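Local coordinates for protein glutathione S-transferase (Sphingomonas paucimobilis, PDB 1F2E) that binds glutathione and probably catalyses its conjugation to other molecules, at residues 99-104 against 156-161; 132-137 against 173-178. All coordinates share one frame; numbering follows the deposited sequence.

Contact 1: residues 99-104 against 156-161; sequences SFLGSE and IYLYVM. With GSH (glutathione), chain F.
Tyr157 meets Leu101 and Gly102 along the length of its side chain, a compact example of two helices joined by apolar packing. With CG anti to the backbone N (chi1 -162°), the ring runs toward helix 89-113. Its CB lies 4.0 Å from Leu101 CD2, and its CD2 is 3.6 Å from Leu101 CB. Next, CE2 approaches Gly102 N, and at the tip OH comes within 3.1 Å of Gly102 CA; the absence of a side chain at Gly102 lets the phenol pass. Leu101 slides by in reverse, its CD1 4.1 Å from Leu158 CD1, while Met161 extends its CE to 3.4 Å from Leu101 O. An alanine in place of Tyr157 would probably open a gap beside Leu101 and Gly102 and leave this subunit's own glutathione without the aromatic group that touches it. The axes of the two segments come within 10.3 Å, their N-to-C directions 33° apart. Glu104 OE1 accepts a hydrogen bond from N1 of a different glutathione (2.9 Å), one also bonded to the second subunit, and OE2 forms a salt bridge with Lys107 of that subunit. The pairing belongs to the all-helical C-terminal domain of glutathione S-transferases, contributing Tyr157 to the glutathione pocket.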
ATOM      1  N   SER A  99      -2.156  -0.493   4.472  1.00 14.46           N
ATOM      2  CA  SER A  99      -1.117   0.132   3.672  1.00 16.61           C
ATOM      3  C   SER A  99       0.285  -0.243   4.152  1.00 16.96           C
ATOM      4  O   SER A  99       1.183  -0.495   3.341  1.00 16.31           O
ATOM      5  CB  SER A  99      -1.289   1.649   3.701  1.00 18.01           C
ATOM      6  OG  SER A  99      -0.161   2.277   3.138  1.00 25.39           O
ATOM      7  N   PHE A 100       0.476  -0.280   5.467  1.00 17.00           N
ATOM      8  CA  PHE A 100       1.780  -0.630   6.016  1.00 18.33           C
ATOM      9  C   PHE A 100       2.108  -2.080   5.678  1.00 18.36           C
ATOM     10  O   PHE A 100       3.214  -2.398   5.242  1.00 18.67           O
ATOM     11  CB  PHE A 100       1.789  -0.458   7.535  1.00 17.89           C
ATOM     12  CG  PHE A 100       3.023  -1.006   8.193  1.00 17.90           C
ATOM     13  CD1 PHE A 100       4.201  -0.262   8.223  1.00 19.06           C
ATOM     14  CD2 PHE A 100       3.018  -2.278   8.752  1.00 18.17           C
ATOM     15  CE1 PHE A 100       5.362  -0.781   8.800  1.00 19.54           C
ATOM     16  CE2 PHE A 100       4.174  -2.812   9.334  1.00 19.27           C
ATOM     17  CZ  PHE A 100       5.347  -2.062   9.358  1.00 18.65           C
ATOM     18  N   LEU A 101       1.122  -2.947   5.890  1.00 17.76           N
ATOM     19  CA  LEU A 101       1.240  -4.374   5.637  1.00 18.01           C
ATOM     20  C   LEU A 101       1.563  -4.652   4.165  1.00 18.79           C
ATOM     21  O   LEU A 101       2.415  -5.485   3.850  1.00 17.07           O
ATOM     22  CB  LEU A 101      -0.077  -5.060   6.033  1.00 18.78           C
ATOM     23  CG  LEU A 101      -0.199  -5.956   7.279  1.00 20.71           C
ATOM     24  CD1 LEU A 101       0.822  -5.608   8.336  1.00 20.93           C
ATOM     25  CD2 LEU A 101      -1.610  -5.836   7.826  1.00 19.84           C
ATOM     26  N   GLY A 102       0.885  -3.947   3.262  1.00 18.48           N
ATOM     27  CA  GLY A 102       1.130  -4.162   1.846  1.00 17.81           C
ATOM     28  C   GLY A 102       2.388  -3.513   1.287  1.00 18.19           C
ATOM     29  O   GLY A 102       3.070  -4.102   0.446  1.00 16.71           O
ATOM     30  N   SER A 103       2.708  -2.310   1.755  1.00 15.93           N
ATOM     31  CA  SER A 103       3.874  -1.584   1.260  1.00 18.64           C
ATOM     32  C   SER A 103       5.195  -1.839   1.976  1.00 19.16           C
ATOM     33  O   SER A 103       6.254  -1.760   1.352  1.00 19.47           O
ATOM     34  CB  SER A 103       3.591  -0.083   1.273  1.00 19.65           C
ATOM     35  OG  SER A 103       2.502   0.210   0.414  1.00 27.83           O
ATOM     36  N   GLU A 104       5.145  -2.134   3.273  1.00 18.19           N
ATOM     37  CA  GLU A 104       6.371  -2.377   4.034  1.00 18.11           C
ATOM     38  C   GLU A 104       6.620  -3.851   4.374  1.00 17.77           C
ATOM     39  O   GLU A 104       7.591  -4.460   3.914  1.00 16.14           O
ATOM     40  CB  GLU A 104       6.351  -1.563   5.332  1.00 16.84           C
ATOM     41  CG  GLU A 104       6.033  -0.080   5.143  1.00 19.23           C
ATOM     42  CD  GLU A 104       7.131   0.686   4.414  1.00 19.18           C
ATOM     43  OE1 GLU A 104       6.931   1.883   4.131  1.00 19.87           O
ATOM     44  OE2 GLU A 104       8.194   0.097   4.130  1.00 20.52           O
ATOM     45  N   ILE A 156      -6.515 -10.552   9.224  1.00 12.17           N
ATOM     46  CA  ILE A 156      -6.420 -11.638   8.257  1.00 11.60           C
ATOM     47  C   ILE A 156      -5.184 -11.424   7.386  1.00 12.32           C
ATOM     48  O   ILE A 156      -4.411 -12.351   7.142  1.00 13.42           O
ATOM     49  CB  ILE A 156      -7.663 -11.687   7.347  1.00 11.80           C
ATOM     50  CG1 ILE A 156      -8.922 -11.872   8.201  1.00 11.34           C
ATOM     51  CG2 ILE A 156      -7.520 -12.808   6.332  1.00 10.09           C
ATOM     52  CD1 ILE A 156     -10.212 -11.916   7.408  1.00 11.85           C
ATOM     53  N   TYR A 157      -5.009 -10.188   6.929  1.00 13.91           N
ATOM     54  CA  TYR A 157      -3.876  -9.800   6.088  1.00 12.27           C
ATOM     55  C   TYR A 157      -2.550 -10.074   6.824  1.00 13.10           C
ATOM     56  O   TYR A 157      -1.634 -10.706   6.272  1.00 12.50           O
ATOM     57  CB  TYR A 157      -4.019  -8.317   5.738  1.00 13.45           C
ATOM     58  CG  TYR A 157      -3.205  -7.801   4.564  1.00 12.86           C
ATOM     59  CD1 TYR A 157      -2.664  -8.662   3.611  1.00 11.55           C
ATOM     60  CD2 TYR A 157      -3.026  -6.429   4.388  1.00 14.56           C
ATOM     61  CE1 TYR A 157      -1.966  -8.168   2.507  1.00 13.95           C
ATOM     62  CE2 TYR A 157      -2.332  -5.922   3.300  1.00 13.51           C
ATOM     63  CZ  TYR A 157      -1.802  -6.785   2.366  1.00 15.16           C
ATOM     64  OH  TYR A 157      -1.105  -6.253   1.308  1.00 15.21           O
ATOM     65  N   LEU A 158      -2.449  -9.629   8.073  1.00 11.07           N
ATOM     66  CA  LEU A 158      -1.217  -9.859   8.842  1.00 14.14           C
ATOM     67  C   LEU A 158      -0.998 -11.348   9.131  1.00 13.43           C
ATOM     68  O   LEU A 158       0.112 -11.865   8.995  1.00 15.92           O
ATOM     69  CB  LEU A 158      -1.250  -9.079  10.169  1.00 11.79           C
ATOM     70  CG  LEU A 158      -0.108  -9.310  11.172  1.00 14.39           C
ATOM     71  CD1 LEU A 158       1.269  -9.058  10.506  1.00 10.09           C
ATOM     72  CD2 LEU A 158      -0.312  -8.384  12.378  1.00 10.66           C
ATOM     73  N   TYR A 159      -2.063 -12.028   9.538  1.00 14.91           N
ATOM     74  CA  TYR A 159      -1.991 -13.450   9.850  1.00 14.04           C
ATOM     75  C   TYR A 159      -1.363 -14.229   8.697  1.00 14.14           C
ATOM     76  O   TYR A 159      -0.470 -15.040   8.899  1.00 12.65           O
ATOM     77  CB  TYR A 159      -3.390 -13.991  10.121  1.00 14.30           C
ATOM     78  CG  TYR A 159      -3.436 -15.489  10.158  1.00 13.34           C
ATOM     79  CD1 TYR A 159      -2.995 -16.190  11.274  1.00 12.87           C
ATOM     80  CD2 TYR A 159      -3.890 -16.210   9.061  1.00 13.61           C
ATOM     81  CE1 TYR A 159      -3.005 -17.580  11.296  1.00 11.87           C
ATOM     82  CE2 TYR A 159      -3.905 -17.599   9.072  1.00 15.15           C
ATOM     83  CZ  TYR A 159      -3.460 -18.276  10.192  1.00 12.54           C
ATOM     84  OH  TYR A 159      -3.457 -19.650  10.192  1.00 16.09           O
ATOM     85  N   VAL A 160      -1.842 -13.984   7.483  1.00 13.86           N
ATOM     86  CA  VAL A 160      -1.300 -14.666   6.313  1.00 15.38           C
ATOM     87  C   VAL A 160       0.214 -14.443   6.167  1.00 16.14           C
ATOM     88  O   VAL A 160       0.966 -15.372   5.872  1.00 15.55           O
ATOM     89  CB  VAL A 160      -2.000 -14.184   5.033  1.00 14.79           C
ATOM     90  CG1 VAL A 160      -1.272 -14.718   3.803  1.00 15.85           C
ATOM     91  CG2 VAL A 160      -3.447 -14.654   5.036  1.00 13.78           C
ATOM     92  N   MET A 161       0.654 -13.210   6.388  1.00 15.92           N
ATOM     93  CA  MET A 161       2.066 -12.874   6.264  1.00 15.69           C
ATOM     94  C   MET A 161       2.888 -13.497   7.380  1.00 15.44           C
ATOM     95  O   MET A 161       4.064 -13.801   7.198  1.00 14.75           O
ATOM     96  CB  MET A 161       2.239 -11.353   6.253  1.00 14.31           C
ATOM     97  CG  MET A 161       1.614 -10.683   5.026  1.00 17.46           C
ATOM     98  SD  MET A 161       2.028  -8.922   4.848  1.00 20.48           S
ATOM     99  CE  MET A 161       0.824  -8.429   3.694  1.00 20.43           C
TER
HETATM  100  N1  GSH F 210       4.613   3.136   2.977  1.00 27.35           N
HETATM  101  CA1 GSH F 210       4.816   4.479   3.527  1.00 29.31           C
HETATM  102  C1  GSH F 210       3.774   5.503   2.962  1.00 29.81           C
HETATM  103  O11 GSH F 210       3.832   6.699   3.388  1.00 29.73           O
HETATM  104  O12 GSH F 210       2.920   5.100   2.116  1.00 29.45           O
HETATM  105  CB1 GSH F 210       6.268   4.868   3.157  1.00 29.28           C
HETATM  106  CG1 GSH F 210       6.867   6.146   3.768  1.00 32.00           C
HETATM  107  CD1 GSH F 210       8.307   6.370   3.310  1.00 35.21           C
HETATM  108  OE1 GSH F 210       8.928   5.514   2.668  1.00 33.05           O
HETATM  109  N2  GSH F 210       8.838   7.544   3.659  1.00 36.07           N
HETATM  110  CA2 GSH F 210      10.201   7.957   3.334  1.00 38.28           C
HETATM  111  C2  GSH F 210      10.955   8.256   4.604  1.00 38.17           C
HETATM  112  O2  GSH F 210      10.481   9.045   5.425  1.00 34.52           O
HETATM  113  CB2 GSH F 210      10.205   9.223   2.476  1.00 38.53           C
HETATM  114  SG2 GSH F 210       9.331   9.122   0.911  1.00 41.64           S
HETATM  115  N3  GSH F 210      12.120   7.630   4.776  1.00 40.11           N
HETATM  116  CA3 GSH F 210      12.927   7.844   5.981  1.00 43.03           C
HETATM  117  C3  GSH F 210      14.379   8.026   5.653  1.00 45.29           C
HETATM  118  O31 GSH F 210      15.177   8.106   6.632  1.00 46.69           O
HETATM  119  O32 GSH F 210      14.713   8.091   4.431  1.00 45.67           O

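Contact 2: residues 132-137 against 173-178; sequences HLAALD and AAYPAL
Asp137 and Tyr175 are brought together by complementary torsions: in Asp137 CG stands anti to the backbone N (chi1 -178°), which sends the carboxylate across to 173-178, whereas Tyr175 places CG anti to its carbonyl carbon (chi1 -43°), laying the ring against helix 119-141. A single oxygen, Asp137 OD2, takes two backbone amides of the opening turn of helix 176-185. Leu178 N donates to Asp137 OD2 at 3.0 Å with a 150° angle, arriving nearly in line with the C-O bond; the second bond, from Ala177 N to OD2 at 2.8 Å, is strongly bent and weak. Tyr175 itself holds the N-cap position, but its side chain lays a ring face on the neighbouring helix, and the carboxylate that receives the amides is supplied by a different helix. A negative group facing a helix N-terminus is likely to be stabilised there, favouring the ionised form. Leu133 sits over the centre of one face of the Tyr175 ring, its CB 3.7 Å from the centroid in a CH-pi contact, while Ala174 CB covers the opposite face nearer the rim. Leu178 lies along helix 119-141: its CD1 is 3.8 Å from Leu133 CD2, its CG 3.6 Å from Asp137 CA, and its CD2 4.1 Å from Leu136 CB. Leu133 and Leu136 rest on Phe105 of helix 89-113, and Leu133 also meets Leu162, Pro165 and Ile170 of the connection that follows helix 153-161. The start of helix 176-185 is held against helix 119-141 by Asp137, Leu133 and Leu178.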
ATOM      1  N   HIS A 132      10.750  -5.989  11.298  1.00 17.66           N
ATOM      2  CA  HIS A 132       9.321  -5.713  11.306  1.00 16.88           C
ATOM      3  C   HIS A 132       8.661  -6.658  12.308  1.00 18.08           C
ATOM      4  O   HIS A 132       7.781  -6.249  13.085  1.00 17.91           O
ATOM      5  CB  HIS A 132       8.713  -5.940   9.923  1.00 19.31           C
ATOM      6  CG  HIS A 132       8.999  -4.848   8.942  1.00 21.57           C
ATOM      7  ND1 HIS A 132       8.588  -3.546   9.135  1.00 22.96           N
ATOM      8  CD2 HIS A 132       9.617  -4.873   7.737  1.00 22.14           C
ATOM      9  CE1 HIS A 132       8.935  -2.818   8.089  1.00 25.25           C
ATOM     10  NE2 HIS A 132       9.560  -3.599   7.226  1.00 22.82           N
ATOM     11  N   LEU A 133       9.091  -7.918  12.301  1.00 14.61           N
ATOM     12  CA  LEU A 133       8.516  -8.895  13.217  1.00 15.99           C
ATOM     13  C   LEU A 133       8.685  -8.439  14.667  1.00 16.57           C
ATOM     14  O   LEU A 133       7.742  -8.501  15.449  1.00 18.13           O
ATOM     15  CB  LEU A 133       9.146 -10.282  13.004  1.00 14.52           C
ATOM     16  CG  LEU A 133       8.690 -11.015  11.736  1.00 15.37           C
ATOM     17  CD1 LEU A 133       9.519 -12.277  11.534  1.00 16.22           C
ATOM     18  CD2 LEU A 133       7.203 -11.357  11.836  1.00 13.46           C
ATOM     19  N   ALA A 134       9.875  -7.962  15.023  1.00 16.83           N
ATOM     20  CA  ALA A 134      10.107  -7.495  16.393  1.00 17.33           C
ATOM     21  C   ALA A 134       9.159  -6.344  16.754  1.00 17.00           C
ATOM     22  O   ALA A 134       8.564  -6.341  17.835  1.00 18.44           O
ATOM     23  CB  ALA A 134      11.566  -7.053  16.565  1.00 11.18           C
ATOM     24  N   ALA A 135       9.017  -5.374  15.851  1.00 17.45           N
ATOM     25  CA  ALA A 135       8.137  -4.225  16.099  1.00 18.00           C
ATOM     26  C   ALA A 135       6.690  -4.678  16.213  1.00 17.94           C
ATOM     27  O   ALA A 135       5.964  -4.241  17.105  1.00 18.81           O
ATOM     28  CB  ALA A 135       8.271  -3.192  14.978  1.00 18.15           C
ATOM     29  N   LEU A 136       6.273  -5.556  15.308  1.00 18.07           N
ATOM     30  CA  LEU A 136       4.909  -6.070  15.333  1.00 18.05           C
ATOM     31  C   LEU A 136       4.626  -6.840  16.623  1.00 17.75           C
ATOM     32  O   LEU A 136       3.541  -6.723  17.195  1.00 18.54           O
ATOM     33  CB  LEU A 136       4.664  -6.984  14.123  1.00 16.99           C
ATOM     34  CG  LEU A 136       4.625  -6.273  12.762  1.00 19.27           C
ATOM     35  CD1 LEU A 136       4.692  -7.290  11.637  1.00 13.75           C
ATOM     36  CD2 LEU A 136       3.341  -5.433  12.654  1.00 17.23           C
ATOM     37  N   ASP A 137       5.601  -7.621  17.082  1.00 16.92           N
ATOM     38  CA  ASP A 137       5.426  -8.415  18.296  1.00 19.43           C
ATOM     39  C   ASP A 137       5.193  -7.518  19.511  1.00 20.34           C
ATOM     40  O   ASP A 137       4.275  -7.747  20.305  1.00 18.98           O
ATOM     41  CB  ASP A 137       6.650  -9.318  18.516  1.00 17.42           C
ATOM     42  CG  ASP A 137       6.509 -10.215  19.737  1.00 18.51           C
ATOM     43  OD1 ASP A 137       7.188  -9.943  20.750  1.00 22.32           O
ATOM     44  OD2 ASP A 137       5.721 -11.191  19.694  1.00 19.50           O
ATOM     45  N   ALA A 173       9.426 -18.624  17.008  1.00 17.94           N
ATOM     46  CA  ALA A 173       9.420 -18.823  18.461  1.00 17.42           C
ATOM     47  C   ALA A 173      10.020 -17.593  19.127  1.00 17.79           C
ATOM     48  O   ALA A 173       9.881 -17.381  20.336  1.00 18.75           O
ATOM     49  CB  ALA A 173      10.220 -20.057  18.837  1.00 18.09           C
ATOM     50  N   ALA A 174      10.691 -16.781  18.324  1.00 16.82           N
ATOM     51  CA  ALA A 174      11.295 -15.561  18.826  1.00 16.58           C
ATOM     52  C   ALA A 174      10.236 -14.487  19.092  1.00 15.62           C
ATOM     53  O   ALA A 174      10.474 -13.571  19.861  1.00 17.49           O
ATOM     54  CB  ALA A 174      12.336 -15.045  17.825  1.00 16.00           C
ATOM     55  N   TYR A 175       9.065 -14.598  18.474  1.00 16.67           N
ATOM     56  CA  TYR A 175       8.010 -13.595  18.682  1.00 15.54           C
ATOM     57  C   TYR A 175       6.762 -14.219  19.316  1.00 16.01           C
ATOM     58  O   TYR A 175       5.786 -14.522  18.633  1.00 15.55           O
ATOM     59  CB  TYR A 175       7.674 -12.932  17.344  1.00 14.25           C
ATOM     60  CG  TYR A 175       8.925 -12.611  16.555  1.00 13.68           C
ATOM     61  CD1 TYR A 175       9.376 -13.464  15.548  1.00 13.75           C
ATOM     62  CD2 TYR A 175       9.716 -11.517  16.890  1.00 11.44           C
ATOM     63  CE1 TYR A 175      10.594 -13.241  14.895  1.00 13.20           C
ATOM     64  CE2 TYR A 175      10.935 -11.280  16.248  1.00 13.67           C
ATOM     65  CZ  TYR A 175      11.369 -12.149  15.251  1.00 15.97           C
ATOM     66  OH  TYR A 175      12.573 -11.921  14.618  1.00 12.92           O
ATOM     67  N   PRO A 176       6.788 -14.408  20.647  1.00 17.67           N
ATOM     68  CA  PRO A 176       5.703 -14.996  21.442  1.00 16.89           C
ATOM     69  C   PRO A 176       4.325 -14.360  21.262  1.00 15.96           C
ATOM     70  O   PRO A 176       3.330 -15.074  21.134  1.00 18.12           O
ATOM     71  CB  PRO A 176       6.213 -14.866  22.878  1.00 17.02           C
ATOM     72  CG  PRO A 176       7.693 -14.878  22.724  1.00 19.34           C
ATOM     73  CD  PRO A 176       7.895 -13.985  21.527  1.00 18.17           C
ATOM     74  N   ALA A 177       4.258 -13.031  21.259  1.00 14.74           N
ATOM     75  CA  ALA A 177       2.971 -12.352  21.096  1.00 17.50           C
ATOM     76  C   ALA A 177       2.387 -12.637  19.709  1.00 16.68           C
ATOM     77  O   ALA A 177       1.183 -12.857  19.567  1.00 18.02           O
ATOM     78  CB  ALA A 177       3.130 -10.848  21.298  1.00 17.52           C
ATOM     79  N   LEU A 178       3.237 -12.636  18.688  1.00 14.77           N
ATOM     80  CA  LEU A 178       2.762 -12.933  17.338  1.00 14.75           C
ATOM     81  C   LEU A 178       2.294 -14.391  17.279  1.00 13.09           C
ATOM     82  O   LEU A 178       1.251 -14.695  16.701  1.00 13.54           O
ATOM     83  CB  LEU A 178       3.870 -12.677  16.312  1.00 12.18           C
ATOM     84  CG  LEU A 178       4.359 -11.223  16.272  1.00 14.14           C
ATOM     85  CD1 LEU A 178       5.338 -11.056  15.131  1.00 11.56           C
ATOM     86  CD2 LEU A 178       3.170 -10.272  16.088  1.00 12.63           C
TER

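In the fold
Both contacts lie within the C-terminal helical region, their centres 14 Å apart, and their segments alternate along the chain: 99-104, 132-137, 156-161, 173-178. The centre of contact 1 lies about 6 Å, and that of contact 2 about 18 Å, from the centre of the chain. Helix 119-141 links them: Phe100 and His132 bring their rings together, and Leu158 CD1 touches Leu136 CD1 at 4.0 Å. Phe105 of helix 89-113 is a shared neighbour, packed by residues of both. Each contact pairs alternate helices, and packing between them joins the two pairs into one bundle, which runs from the glutathione pocket and subunit interface beside contact 1 to contact 2, away from the ligand.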